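Local coordinates for protein mercuric reductase (Metallosphaera sedula, PDB 4YWO) that probably catalyses the NADPH-dependent reduction of mercuric ion to elemental mercury, working as a homodimer with bound FAD, at residues A25-A30 / A317-S322; G310-L316 / E338-Q343; L18-Y23 / P41-G47; D291-R295 / S332-V336. The contacts are given in a common frame with arbitrary orientation. Residue numbers count along the deposited sequence, not the author numbering.

From the N terminus, strand 16-21 pairs with strand 42-45 in interaction 3, closing the first beta-alpha-beta unit of the FAD-binding fold. Helix 25-36, the connection inside that unit, opens interaction 1 and packs on helix 314-330 almost 290 residues later, so interactions 3 and 1 cross. Interaction 4 starts at the turn 291-295 and interaction 2 at 310-316; after 317-322 completes interaction 1, the chain past helix 314-330 closes interaction 4 at 332-336 and interaction 2 at 338-343. Interactions 1, 2 and 4 therefore cross one another, whereas interaction 3 precedes 2 and 4 in series. Interactions 1, 2 and 3 all touch FAD; Val336 of interaction 4 touches Leu316 of interaction 2.

Interaction 1 (A25-A30 / A317-S322); sequences AAGFAA and AGRQGS. With FAD (flavin-adenine dinucleotide), chain B.
Two helices approach so closely here that backbone meets backbone: the axes of 25-30 and 317-322 come within 7.0 Å and cross at -38°, both running in roughly the same direction. Segment 25-30 opens the first helix of the Rossmann-type FAD-binding fold, and Gly27 fits the last glycine of its GxGxxG pattern. Both segments are regular alpha helix, with i to i+4 bonds such as Ala30 N to Ala26 O (2.9 Å) and Gly321 N to Ala317 O (2.9 Å). The closest CA pair is Ala26-Gly321 at 4.3 Å. A CB on Gly321 would sit 2.0 Å from Ala26 O, so its absence makes this approach possible; instead Gly321 CA makes a CA-H...O contact of 3.4 Å with Ala26 O. In the other direction, Ala26 CA lies 3.5 Å from Ala317 O. Methyl groups fill the rest: Ala317 CB is 4.1 Å from Ala25 CB and 4.2 Å from Ala26 CB, while Ala29 CB sits 3.2 Å from Gly318 O. At the N-terminal end of helix 25-36, Ala26 N donates to FAD O1P (3.2 Å), and Ala317 CB comes within 3.7 Å of FAD O2P. Beyond the contact, Arg319 forms a salt bridge with Asp432 of the second subunit. Ser322, chi1 m, places OG 2.6 Å from a water that donates to Ala29 O at 2.7 Å.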
# COMPACT_ATOMS: atom_id res chain seq x y z
N ALA A 25 10.55 5.61 -21.83
CA ALA A 25 10.84 4.67 -20.75
C ALA A 25 11.59 3.43 -21.23
O ALA A 25 12.61 3.04 -20.65
CB ALA A 25 9.48 4.21 -20.14
N ALA A 26 11.11 2.81 -22.32
CA ALA A 26 11.79 1.63 -22.87
C ALA A 26 13.21 1.97 -23.35
O ALA A 26 14.16 1.20 -23.13
CB ALA A 26 10.96 0.95 -23.92
N GLY A 27 13.35 3.07 -24.13
CA GLY A 27 14.61 3.41 -24.69
C GLY A 27 15.65 3.81 -23.65
O GLY A 27 16.82 3.43 -23.75
N PHE A 28 15.16 4.52 -22.64
CA PHE A 28 16.07 4.80 -21.52
C PHE A 28 16.56 3.59 -20.77
O PHE A 28 17.79 3.52 -20.42
CB PHE A 28 15.49 5.83 -20.50
CG PHE A 28 15.93 7.22 -20.78
CD1 PHE A 28 15.30 7.98 -21.75
CD2 PHE A 28 17.01 7.79 -20.13
CE1 PHE A 28 15.69 9.27 -22.05
CE2 PHE A 28 17.43 9.06 -20.43
CZ PHE A 28 16.79 9.83 -21.37
N ALA A 29 15.68 2.66 -20.50
CA ALA A 29 16.03 1.43 -19.86
C ALA A 29 17.04 0.67 -20.70
O ALA A 29 18.05 0.16 -20.16
CB ALA A 29 14.82 0.64 -19.58
N ALA A 30 16.85 0.67 -22.05
CA ALA A 30 17.81 0.04 -22.92
C ALA A 30 19.14 0.72 -22.85
O ALA A 30 20.17 0.03 -22.89
CB ALA A 30 17.25 0.04 -24.37
N ALA A 317 7.25 -1.17 -19.85
CA ALA A 317 8.11 -0.64 -20.98
C ALA A 317 9.59 -0.64 -20.54
O ALA A 317 10.45 -1.13 -21.27
CB ALA A 317 7.63 0.73 -21.40
N GLY A 318 9.87 -0.19 -19.29
CA GLY A 318 11.19 -0.19 -18.74
C GLY A 318 11.78 -1.59 -18.72
O GLY A 318 12.90 -1.83 -19.17
N ARG A 319 11.08 -2.51 -18.09
CA ARG A 319 11.52 -3.91 -18.00
C ARG A 319 11.80 -4.51 -19.37
O ARG A 319 12.90 -5.15 -19.52
CB ARG A 319 10.53 -4.77 -17.30
CG ARG A 319 11.01 -6.18 -17.01
CD ARG A 319 12.00 -6.06 -15.86
NE ARG A 319 12.85 -7.21 -15.64
CZ ARG A 319 14.12 -7.12 -15.23
NH1 ARG A 319 14.77 -5.94 -15.17
NH2 ARG A 319 14.76 -8.22 -14.98
N GLN A 320 10.90 -4.32 -20.36
CA GLN A 320 11.11 -4.80 -21.75
C GLN A 320 12.33 -4.13 -22.36
O GLN A 320 13.10 -4.85 -23.06
CB GLN A 320 9.86 -4.62 -22.54
CG GLN A 320 8.66 -5.45 -22.14
CD GLN A 320 7.47 -5.17 -22.90
OE1 GLN A 320 7.26 -3.99 -23.37
NE2 GLN A 320 6.58 -6.13 -23.00
N GLY A 321 12.59 -2.82 -22.14
CA GLY A 321 13.77 -2.18 -22.75
C GLY A 321 15.04 -2.83 -22.17
O GLY A 321 15.98 -3.16 -22.88
N SER A 322 15.07 -3.12 -20.83
CA SER A 322 16.18 -3.84 -20.27
C SER A 322 16.38 -5.21 -20.78
O SER A 322 17.55 -5.58 -21.07
CB SER A 322 16.08 -3.95 -18.68
OG SER A 322 16.07 -2.63 -18.09
PA FAD B . 7.32 6.30 -25.55
O1A FAD B . 7.78 6.83 -24.22
O2A FAD B . 6.27 7.04 -26.34
O5B FAD B . 8.61 6.11 -26.49
C5B FAD B . 8.63 6.64 -27.82
C4B FAD B . 9.65 7.78 -27.89
O4B FAD B . 10.56 7.54 -28.97
C3B FAD B . 8.97 9.11 -28.14
O3B FAD B . 9.25 10.01 -27.07
C2B FAD B . 9.54 9.64 -29.44
O2B FAD B . 10.20 10.89 -29.21
C1B FAD B . 10.55 8.61 -29.92
N9A FAD B . 10.15 8.10 -31.25
C8A FAD B . 8.94 7.61 -31.58
N7A FAD B . 8.89 7.23 -32.88
C5A FAD B . 10.11 7.48 -33.41
C6A FAD B . 10.74 7.31 -34.74
N6A FAD B . 10.06 6.79 -35.78
N1A FAD B . 12.03 7.69 -34.87
C2A FAD B . 12.73 8.21 -33.84
N3A FAD B . 12.21 8.39 -32.61
C4A FAD B . 10.93 8.05 -32.34
N1 FAD B . 1.48 3.90 -17.44
C2 FAD B . 1.61 3.52 -16.14
O2 FAD B . 2.27 2.49 -15.88
N3 FAD B . 1.06 4.21 -15.12
C4 FAD B . 0.34 5.32 -15.32
O4 FAD B . -0.16 5.94 -14.35
C4X FAD B . 0.14 5.80 -16.71
N5 FAD B . -0.57 6.91 -16.99
C5X FAD B . -0.73 7.33 -18.27
C6 FAD B . -1.47 8.47 -18.53
C7 FAD B . -1.64 8.90 -19.84
C7M FAD B . -2.45 10.15 -20.13
C8 FAD B . -1.04 8.14 -20.97
C8M FAD B . -1.22 8.61 -22.38
C9 FAD B . -0.30 6.99 -20.71
C9A FAD B . -0.12 6.56 -19.40
N10 FAD B . 0.63 5.40 -19.12
C10 FAD B . 0.77 5.00 -17.78
C1' FAD B . 1.24 4.63 -20.21
C2' FAD B . 2.73 4.93 -20.27
O2' FAD B . 2.92 6.35 -20.33
C3' FAD B . 3.36 4.29 -21.50
O3' FAD B . 3.03 2.89 -21.53
C4' FAD B . 4.88 4.45 -21.47
O4' FAD B . 5.22 5.83 -21.64
C5' FAD B . 5.53 3.63 -22.58
O5' FAD B . 6.80 4.20 -22.90
P FAD B . 7.54 3.82 -24.28
O1P FAD B . 8.99 4.24 -24.17
O2P FAD B . 7.20 2.39 -24.63
O3P FAD B . 6.81 4.78 -25.34
O HOH W 1 17.90 -0.84 -17.64

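Interaction 2 (G310-L316 / E338-Q343); sequences GKMLEAL and ENAVPQ. With FAD (flavin-adenine dinucleotide), chain B.
The flavin end of the FAD pocket is bounded here by the start of helix 314-330: Leu313 occupies its N-cap position, and Glu314 N donates to FAD O2 at 2.9 Å. As in related flavoenzymes, a helix N terminus directed at O2 probably helps stabilise negative charge on the reduced flavin. Residues 311-313 are extended (phi/psi -68/146, -114/98 and -144/142), and 338-343 is an irregular run leading into strand 343-345. The nearest CA pairs are Leu316-Val341 (7.2 Å) and Leu313-Gln343 (7.6 Å), leaving room for side chains. Val341 (chi1 t) wedges between two leucines, with CG1 3.6 Å from Leu313 CD1 and CG2 3.9 Å from Leu316 CD1; Leu313 CD1 also reaches Pro342 O (3.5 Å). Met436 of the second subunit packs on Leu313. Extended Lys311 (m, t, t, t) gives a weak hydrogen bond from NZ to Glu338 O (3.3 Å), and one water links NZ (3.0 Å) to Val341 O (2.7 Å), so the join rests mainly on apolar packing.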
# COMPACT_ATOMS: atom_id res chain seq x y z
N GLY A 310 0.78 -4.32 -26.88
CA GLY A 310 0.31 -5.14 -25.70
C GLY A 310 -0.15 -4.18 -24.61
O GLY A 310 -0.80 -3.16 -24.87
N LYS A 311 0.14 -4.54 -23.37
CA LYS A 311 -0.21 -3.64 -22.31
C LYS A 311 0.67 -2.40 -22.42
O LYS A 311 1.86 -2.52 -22.79
CB LYS A 311 0.09 -4.28 -20.96
CG LYS A 311 -0.82 -5.46 -20.69
CD LYS A 311 -0.52 -6.16 -19.40
CE LYS A 311 -1.39 -7.43 -19.45
NZ LYS A 311 -1.39 -8.07 -18.16
N MET A 312 0.08 -1.27 -22.05
CA MET A 312 0.81 -0.03 -22.14
C MET A 312 1.03 0.50 -20.72
O MET A 312 0.15 1.17 -20.12
CB MET A 312 0.15 0.95 -23.12
CG MET A 312 0.22 0.30 -24.53
SD MET A 312 -0.44 1.41 -25.72
CE MET A 312 -0.35 0.49 -27.30
N LEU A 313 2.20 0.24 -20.20
CA LEU A 313 2.53 0.59 -18.83
C LEU A 313 3.97 1.02 -18.76
O LEU A 313 4.86 0.31 -19.34
CB LEU A 313 2.37 -0.65 -17.97
CG LEU A 313 0.94 -1.21 -17.82
CD1 LEU A 313 0.97 -2.66 -17.38
CD2 LEU A 313 0.21 -0.40 -16.74
N GLU A 314 4.30 2.02 -17.94
CA GLU A 314 5.64 2.47 -17.82
C GLU A 314 6.59 1.44 -17.27
O GLU A 314 7.71 1.24 -17.76
CB GLU A 314 5.66 3.77 -17.00
CG GLU A 314 7.01 4.42 -16.95
CD GLU A 314 7.95 3.84 -15.86
OE1 GLU A 314 7.60 3.00 -14.98
OE2 GLU A 314 9.17 4.17 -15.87
N ALA A 315 6.19 0.71 -16.19
CA ALA A 315 7.11 -0.20 -15.59
C ALA A 315 7.41 -1.39 -16.51
O ALA A 315 8.52 -1.94 -16.50
CB ALA A 315 6.50 -0.71 -14.22
N LEU A 316 6.40 -1.80 -17.27
CA LEU A 316 6.57 -2.91 -18.26
C LEU A 316 7.47 -2.41 -19.44
O LEU A 316 8.38 -3.16 -19.85
CB LEU A 316 5.23 -3.35 -18.81
CG LEU A 316 5.33 -4.50 -19.78
CD1 LEU A 316 5.99 -5.74 -19.21
CD2 LEU A 316 3.94 -4.82 -20.38
N GLU A 338 4.07 -11.45 -18.68
CA GLU A 338 3.03 -10.43 -18.60
C GLU A 338 1.93 -10.76 -17.59
O GLU A 338 1.17 -9.88 -17.19
CB GLU A 338 2.40 -10.20 -19.98
CG GLU A 338 2.22 -8.74 -20.35
CD GLU A 338 2.38 -8.49 -21.84
OE1 GLU A 338 3.04 -9.30 -22.51
OE2 GLU A 338 1.85 -7.47 -22.33
N ASN A 339 1.86 -12.02 -17.17
CA ASN A 339 0.77 -12.45 -16.18
C ASN A 339 1.16 -12.26 -14.72
O ASN A 339 0.42 -12.62 -13.83
CB ASN A 339 0.29 -13.85 -16.47
CG ASN A 339 -0.44 -13.94 -17.82
OD1 ASN A 339 -1.08 -12.97 -18.29
ND2 ASN A 339 -0.35 -15.10 -18.44
N ALA A 340 2.28 -11.54 -14.46
CA ALA A 340 2.56 -11.01 -13.12
C ALA A 340 2.79 -9.48 -13.18
O ALA A 340 3.40 -8.92 -12.28
CB ALA A 340 3.76 -11.67 -12.49
N VAL A 341 2.33 -8.83 -14.23
CA VAL A 341 2.49 -7.38 -14.38
C VAL A 341 1.20 -6.66 -13.93
O VAL A 341 0.09 -6.86 -14.49
CB VAL A 341 2.74 -7.02 -15.85
CG1 VAL A 341 2.77 -5.52 -16.04
CG2 VAL A 341 4.12 -7.56 -16.27
N PRO A 342 1.31 -5.78 -12.92
CA PRO A 342 0.08 -5.05 -12.46
C PRO A 342 -0.38 -3.90 -13.27
O PRO A 342 0.44 -3.29 -13.99
CB PRO A 342 0.45 -4.58 -11.05
CG PRO A 342 1.93 -4.38 -11.17
CD PRO A 342 2.46 -5.35 -12.15
N GLN A 343 -1.69 -3.64 -13.27
CA GLN A 343 -2.26 -2.44 -13.82
C GLN A 343 -3.21 -1.78 -12.82
O GLN A 343 -4.10 -2.43 -12.27
CB GLN A 343 -3.05 -2.69 -15.12
CG GLN A 343 -3.69 -1.40 -15.65
CD GLN A 343 -4.70 -1.64 -16.76
OE1 GLN A 343 -4.85 -2.75 -17.29
NE2 GLN A 343 -5.29 -0.56 -17.20
PA FAD B . 7.32 6.30 -25.55
O1A FAD B . 7.78 6.83 -24.22
O2A FAD B . 6.27 7.04 -26.34
O5B FAD B . 8.61 6.11 -26.49
C5B FAD B . 8.63 6.64 -27.82
C4B FAD B . 9.65 7.78 -27.89
O4B FAD B . 10.56 7.54 -28.97
C3B FAD B . 8.97 9.11 -28.14
O3B FAD B . 9.25 10.01 -27.07
C2B FAD B . 9.54 9.64 -29.44
O2B FAD B . 10.20 10.89 -29.21
C1B FAD B . 10.55 8.61 -29.92
N9A FAD B . 10.15 8.10 -31.25
C8A FAD B . 8.94 7.61 -31.58
N7A FAD B . 8.89 7.23 -32.88
C5A FAD B . 10.11 7.48 -33.41
C6A FAD B . 10.74 7.31 -34.74
N6A FAD B . 10.06 6.79 -35.78
N1A FAD B . 12.03 7.69 -34.87
C2A FAD B . 12.73 8.21 -33.84
N3A FAD B . 12.21 8.39 -32.61
C4A FAD B . 10.93 8.05 -32.34
N1 FAD B . 1.48 3.90 -17.44
C2 FAD B . 1.61 3.52 -16.14
O2 FAD B . 2.27 2.49 -15.88
N3 FAD B . 1.06 4.21 -15.12
C4 FAD B . 0.34 5.32 -15.32
O4 FAD B . -0.16 5.94 -14.35
C4X FAD B . 0.14 5.80 -16.71
N5 FAD B . -0.57 6.91 -16.99
C5X FAD B . -0.73 7.33 -18.27
C6 FAD B . -1.47 8.47 -18.53
C7 FAD B . -1.64 8.90 -19.84
C7M FAD B . -2.45 10.15 -20.13
C8 FAD B . -1.04 8.14 -20.97
C8M FAD B . -1.22 8.61 -22.38
C9 FAD B . -0.30 6.99 -20.71
C9A FAD B . -0.12 6.56 -19.40
N10 FAD B . 0.63 5.40 -19.12
C10 FAD B . 0.77 5.00 -17.78
C1' FAD B . 1.24 4.63 -20.21
C2' FAD B . 2.73 4.93 -20.27
O2' FAD B . 2.92 6.35 -20.33
C3' FAD B . 3.36 4.29 -21.50
O3' FAD B . 3.03 2.89 -21.53
C4' FAD B . 4.88 4.45 -21.47
O4' FAD B . 5.22 5.83 -21.64
C5' FAD B . 5.53 3.63 -22.58
O5' FAD B . 6.80 4.20 -22.90
P FAD B . 7.54 3.82 -24.28
O1P FAD B . 8.99 4.24 -24.17
O2P FAD B . 7.20 2.39 -24.63
O3P FAD B . 6.81 4.78 -25.34
O HOH W 2 -2.35 -6.69 -15.64
O HOH W 3 -2.02 -10.70 -17.50

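Interaction 3 (L18-Y23 / P41-G47); sequences LAIIGY and PVLIGKG. With FAD (flavin-adenine dinucleotide), chain B.
Strands 18-21 and 42-45 run parallel, 4.7 Å apart at an axis angle of 19°, in the sheet of the Rossmann-type FAD-binding fold. Ala19 is paired with Val42, Ile20 with Leu43 and Ile21 with Ile44. The ladder runs Val42 N to Leu18 O (2.9 Å), Ile20 N to Val42 O (2.8 Å), Ile44 N to Ile20 O (2.9 Å) and Gly22 N to Ile44 O (2.7 Å). On one face Leu43 CD1 fills a hollow lined by Ile20 CG2 (3.6 Å), Gly22 O (3.5 Å) and Tyr23 CB (4.0 Å), and Ile20 CD1 reaches Pro41 CB (3.7 Å). On the other, Ile21 CD1 meets Ile44 CD1 (3.8 Å). Past the strands, Tyr23 (chi1 p) lays its ring over Gly45, whose CA makes a CH-pi contact 3.6 Å from the ring centroid; a CB there would hit Tyr23 CD2. Tyr23 OH donates to Gly47 O (2.6 Å). FAD N3A lies 3.5 Å from Gly45 CA; Lys46 O and FAD O2B, modelled 1.7 Å apart, are too close to interpret. Helix 25-36 packs beneath Leu18, Ile20 and Pro41, while strands 139-142 and 114-117 flank the pair.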
# COMPACT_ATOMS: atom_id res chain seq x y z
N LEU A 18 25.01 -1.21 -31.09
CA LEU A 18 23.60 -1.09 -30.75
C LEU A 18 23.05 0.28 -31.03
O LEU A 18 23.63 1.32 -30.63
CB LEU A 18 23.38 -1.41 -29.26
CG LEU A 18 21.96 -1.20 -28.72
CD1 LEU A 18 21.15 -2.31 -29.25
CD2 LEU A 18 21.91 -1.32 -27.17
N ALA A 19 21.89 0.28 -31.68
CA ALA A 19 21.10 1.49 -31.84
C ALA A 19 19.73 1.28 -31.21
O ALA A 19 19.08 0.25 -31.46
CB ALA A 19 20.91 1.88 -33.30
N ILE A 20 19.29 2.31 -30.48
CA ILE A 20 18.00 2.32 -29.82
C ILE A 20 17.13 3.36 -30.40
O ILE A 20 17.57 4.53 -30.47
CB ILE A 20 18.17 2.63 -28.27
CG1 ILE A 20 19.03 1.60 -27.64
CG2 ILE A 20 16.81 2.69 -27.57
CD1 ILE A 20 19.69 2.06 -26.34
N ILE A 21 15.95 3.00 -30.85
CA ILE A 21 15.04 3.92 -31.51
C ILE A 21 13.93 4.30 -30.57
O ILE A 21 13.02 3.53 -30.32
CB ILE A 21 14.45 3.42 -32.82
CG1 ILE A 21 15.51 2.66 -33.67
CG2 ILE A 21 13.74 4.54 -33.53
CD1 ILE A 21 16.59 3.52 -34.17
N GLY A 22 14.00 5.53 -30.09
CA GLY A 22 13.02 6.11 -29.15
C GLY A 22 13.66 6.31 -27.75
O GLY A 22 14.42 5.48 -27.30
N TYR A 23 13.35 7.46 -27.13
CA TYR A 23 13.97 7.81 -25.85
C TYR A 23 12.96 8.11 -24.70
O TYR A 23 13.03 9.12 -23.99
CB TYR A 23 15.06 8.87 -26.00
CG TYR A 23 14.80 10.17 -26.67
CD1 TYR A 23 13.55 10.81 -26.69
CD2 TYR A 23 15.87 10.78 -27.34
CE1 TYR A 23 13.40 12.06 -27.27
CE2 TYR A 23 15.69 12.03 -27.92
CZ TYR A 23 14.47 12.65 -27.94
OH TYR A 23 14.29 13.89 -28.54
N PRO A 41 25.63 2.93 -26.61
CA PRO A 41 24.69 2.86 -27.71
C PRO A 41 24.48 4.13 -28.41
O PRO A 41 24.77 5.21 -27.88
CB PRO A 41 23.35 2.47 -27.01
CG PRO A 41 23.49 3.01 -25.61
CD PRO A 41 24.99 3.08 -25.29
N VAL A 42 23.90 4.07 -29.61
CA VAL A 42 23.41 5.23 -30.26
C VAL A 42 21.92 5.27 -29.85
O VAL A 42 21.23 4.26 -29.92
CB VAL A 42 23.50 5.12 -31.79
CG1 VAL A 42 22.92 6.37 -32.40
CG2 VAL A 42 24.92 4.89 -32.24
N LEU A 43 21.46 6.42 -29.41
CA LEU A 43 20.05 6.60 -28.95
C LEU A 43 19.43 7.66 -29.81
O LEU A 43 19.94 8.84 -29.89
CB LEU A 43 20.06 7.02 -27.47
CG LEU A 43 18.68 7.34 -26.86
CD1 LEU A 43 17.82 6.12 -26.86
CD2 LEU A 43 18.89 7.82 -25.44
N ILE A 44 18.38 7.28 -30.56
CA ILE A 44 17.79 8.18 -31.49
C ILE A 44 16.38 8.45 -31.10
O ILE A 44 15.63 7.50 -30.95
CB ILE A 44 17.79 7.54 -32.90
CG1 ILE A 44 19.16 7.10 -33.29
CG2 ILE A 44 17.21 8.54 -33.96
CD1 ILE A 44 19.34 6.19 -34.50
N GLY A 45 15.94 9.69 -30.94
CA GLY A 45 14.62 9.98 -30.62
C GLY A 45 14.14 11.31 -31.16
O GLY A 45 14.95 12.17 -31.54
N LYS A 46 12.85 11.48 -31.19
CA LYS A 46 12.39 12.82 -31.46
C LYS A 46 11.42 13.24 -30.43
O LYS A 46 10.90 12.41 -29.71
CB LYS A 46 11.85 12.85 -32.84
CG LYS A 46 10.60 12.06 -32.97
CD LYS A 46 10.22 12.04 -34.40
CE LYS A 46 9.19 11.00 -34.58
NZ LYS A 46 7.91 11.65 -34.33
N GLY A 47 11.13 14.50 -30.34
CA GLY A 47 10.18 14.89 -29.32
C GLY A 47 10.88 15.11 -27.97
O GLY A 47 12.12 15.11 -27.84
PA FAD B . 7.32 6.30 -25.55
O1A FAD B . 7.78 6.83 -24.22
O2A FAD B . 6.27 7.04 -26.34
O5B FAD B . 8.61 6.11 -26.49
C5B FAD B . 8.63 6.64 -27.82
C4B FAD B . 9.65 7.78 -27.89
O4B FAD B . 10.56 7.54 -28.97
C3B FAD B . 8.97 9.11 -28.14
O3B FAD B . 9.25 10.01 -27.07
C2B FAD B . 9.54 9.64 -29.44
O2B FAD B . 10.20 10.89 -29.21
C1B FAD B . 10.55 8.61 -29.92
N9A FAD B . 10.15 8.10 -31.25
C8A FAD B . 8.94 7.61 -31.58
N7A FAD B . 8.89 7.23 -32.88
C5A FAD B . 10.11 7.48 -33.41
C6A FAD B . 10.74 7.31 -34.74
N6A FAD B . 10.06 6.79 -35.78
N1A FAD B . 12.03 7.69 -34.87
C2A FAD B . 12.73 8.21 -33.84
N3A FAD B . 12.21 8.39 -32.61
C4A FAD B . 10.93 8.05 -32.34
N1 FAD B . 1.48 3.90 -17.44
C2 FAD B . 1.61 3.52 -16.14
O2 FAD B . 2.27 2.49 -15.88
N3 FAD B . 1.06 4.21 -15.12
C4 FAD B . 0.34 5.32 -15.32
O4 FAD B . -0.16 5.94 -14.35
C4X FAD B . 0.14 5.80 -16.71
N5 FAD B . -0.57 6.91 -16.99
C5X FAD B . -0.73 7.33 -18.27
C6 FAD B . -1.47 8.47 -18.53
C7 FAD B . -1.64 8.90 -19.84
C7M FAD B . -2.45 10.15 -20.13
C8 FAD B . -1.04 8.14 -20.97
C8M FAD B . -1.22 8.61 -22.38
C9 FAD B . -0.30 6.99 -20.71
C9A FAD B . -0.12 6.56 -19.40
N10 FAD B . 0.63 5.40 -19.12
C10 FAD B . 0.77 5.00 -17.78
C1' FAD B . 1.24 4.63 -20.21
C2' FAD B . 2.73 4.93 -20.27
O2' FAD B . 2.92 6.35 -20.33
C3' FAD B . 3.36 4.29 -21.50
O3' FAD B . 3.03 2.89 -21.53
C4' FAD B . 4.88 4.45 -21.47
O4' FAD B . 5.22 5.83 -21.64
C5' FAD B . 5.53 3.63 -22.58
O5' FAD B . 6.80 4.20 -22.90
P FAD B . 7.54 3.82 -24.28
O1P FAD B . 8.99 4.24 -24.17
O2P FAD B . 7.20 2.39 -24.63
O3P FAD B . 6.81 4.78 -25.34

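Interaction 4 (D291-R295 / S332-V336); sequences DDELR and SHKRV
Glu293 OE1 gathers the strongest bonds: His333 ND1 donates to it at 2.7 Å (a His-carboxylate pair), and Arg295 clasps it through NH2 (2.7 Å) and NH1 (2.8 Å) in a salt bridge. Arg295 NH1 also makes a weaker ionic bond to Asp291 OD2 (3.1 Å). Farther along, Arg335 NH1 and Asp292 OD2 form a salt bridge of 3.2 Å with weak hydrogen-bond geometry. A water accepts from Arg295 NH2 (3.0 Å) and donates to Ser332 O (2.6 Å), joining the segments. The acidic side chains are presented by a type I beta turn from Asp291 to Leu294, closed by Leu294 N to Asp291 O (3.1 Å). An Asx turn is superposed on it: Asp291, chi1 p, accepts at OD1 from Glu293 N (2.9 Å), and the same oxygen takes Arg295 N (3.0 Å). Leu294 has positive phi (78°, psi 15°), bending the chain so that Asp291 N bonds Arg295 O (2.9 Å). The turn precedes strand 301-303, whereas 332-336 is the irregular exit from helix 314-330. That helix contributes Asn327, whose ND2 is bonded to both Glu293 O and Lys334 O. The nearest CA pair is Glu293-Arg335 (5.0 Å), and Glu293 CA makes a CA-H...O contact with Lys334 O (3.4 Å). Glu293 CG lies 4.2 Å from Arg335 CG, while Val336 packs on Arg319, Gln320 and Ile323 of helix 314-330.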
# COMPACT_ATOMS: atom_id res chain seq x y z
N ASP A 291 8.75 -12.38 -30.52
CA ASP A 291 8.62 -13.61 -29.70
C ASP A 291 8.66 -13.26 -28.21
O ASP A 291 8.73 -12.11 -27.89
CB ASP A 291 9.63 -14.65 -30.13
CG ASP A 291 11.02 -14.27 -29.85
OD1 ASP A 291 11.30 -13.35 -29.06
OD2 ASP A 291 11.98 -14.93 -30.42
N ASP A 292 8.56 -14.22 -27.30
CA ASP A 292 8.67 -13.89 -25.85
C ASP A 292 9.95 -13.30 -25.39
O ASP A 292 9.98 -12.77 -24.30
CB ASP A 292 8.60 -15.19 -25.02
CG ASP A 292 7.33 -15.80 -25.06
OD1 ASP A 292 6.41 -15.19 -25.63
OD2 ASP A 292 7.25 -16.92 -24.49
N GLU A 293 11.05 -13.37 -26.16
CA GLU A 293 12.32 -12.82 -25.82
C GLU A 293 12.52 -11.37 -26.48
O GLU A 293 13.63 -10.81 -26.36
CB GLU A 293 13.46 -13.77 -26.31
CG GLU A 293 13.27 -15.14 -25.65
CD GLU A 293 14.26 -16.22 -26.15
OE1 GLU A 293 15.19 -15.87 -26.89
OE2 GLU A 293 14.08 -17.41 -25.71
N LEU A 294 11.41 -10.93 -27.03
CA LEU A 294 11.22 -9.55 -27.55
C LEU A 294 11.92 -9.40 -28.90
O LEU A 294 12.23 -8.27 -29.36
CB LEU A 294 11.76 -8.51 -26.56
CG LEU A 294 11.00 -8.60 -25.21
CD1 LEU A 294 11.49 -7.61 -24.18
CD2 LEU A 294 9.51 -8.45 -25.44
N ARG A 295 12.26 -10.52 -29.48
CA ARG A 295 12.97 -10.54 -30.79
C ARG A 295 12.01 -10.53 -31.93
O ARG A 295 11.01 -11.27 -31.99
CB ARG A 295 13.87 -11.81 -30.82
CG ARG A 295 14.93 -11.83 -31.92
CD ARG A 295 15.72 -13.19 -31.84
NE ARG A 295 16.38 -13.32 -30.52
CZ ARG A 295 15.97 -14.11 -29.46
NH1 ARG A 295 14.90 -14.87 -29.54
NH2 ARG A 295 16.65 -14.11 -28.34
N SER A 332 21.31 -13.81 -24.49
CA SER A 332 20.40 -14.48 -23.49
C SER A 332 19.02 -14.71 -24.12
O SER A 332 18.64 -14.20 -25.24
CB SER A 332 20.41 -13.71 -22.18
OG SER A 332 20.05 -12.35 -22.45
N HIS A 333 18.17 -15.44 -23.35
CA HIS A 333 16.89 -15.85 -23.78
C HIS A 333 15.85 -15.52 -22.67
O HIS A 333 14.92 -16.33 -22.47
CB HIS A 333 16.98 -17.30 -24.08
CG HIS A 333 17.86 -17.59 -25.25
ND1 HIS A 333 17.41 -17.43 -26.54
CD2 HIS A 333 19.16 -17.98 -25.33
CE1 HIS A 333 18.40 -17.75 -27.38
NE2 HIS A 333 19.46 -18.08 -26.67
N LYS A 334 16.00 -14.32 -22.08
CA LYS A 334 15.12 -13.77 -20.99
C LYS A 334 13.81 -13.29 -21.51
O LYS A 334 13.68 -12.86 -22.70
CB LYS A 334 15.80 -12.71 -20.24
CG LYS A 334 17.09 -13.27 -19.66
CD LYS A 334 17.71 -12.42 -18.59
CE LYS A 334 18.83 -13.26 -17.95
NZ LYS A 334 19.77 -12.38 -17.22
N ARG A 335 12.79 -13.41 -20.63
CA ARG A 335 11.44 -13.08 -20.93
C ARG A 335 10.84 -12.24 -19.84
O ARG A 335 11.39 -12.23 -18.73
CB ARG A 335 10.63 -14.32 -21.04
CG ARG A 335 11.39 -15.27 -21.91
CD ARG A 335 10.55 -16.41 -22.29
NE ARG A 335 10.48 -17.36 -21.20
CZ ARG A 335 9.70 -18.44 -21.30
NH1 ARG A 335 9.02 -18.68 -22.44
NH2 ARG A 335 9.60 -19.28 -20.29
N VAL A 336 9.74 -11.53 -20.12
CA VAL A 336 9.08 -10.84 -19.04
C VAL A 336 7.67 -11.36 -19.12
O VAL A 336 6.91 -11.02 -20.06
CB VAL A 336 9.16 -9.29 -19.09
CG1 VAL A 336 8.83 -8.81 -20.43
CG2 VAL A 336 8.25 -8.65 -18.05
O HOH W 4 19.47 -13.53 -27.63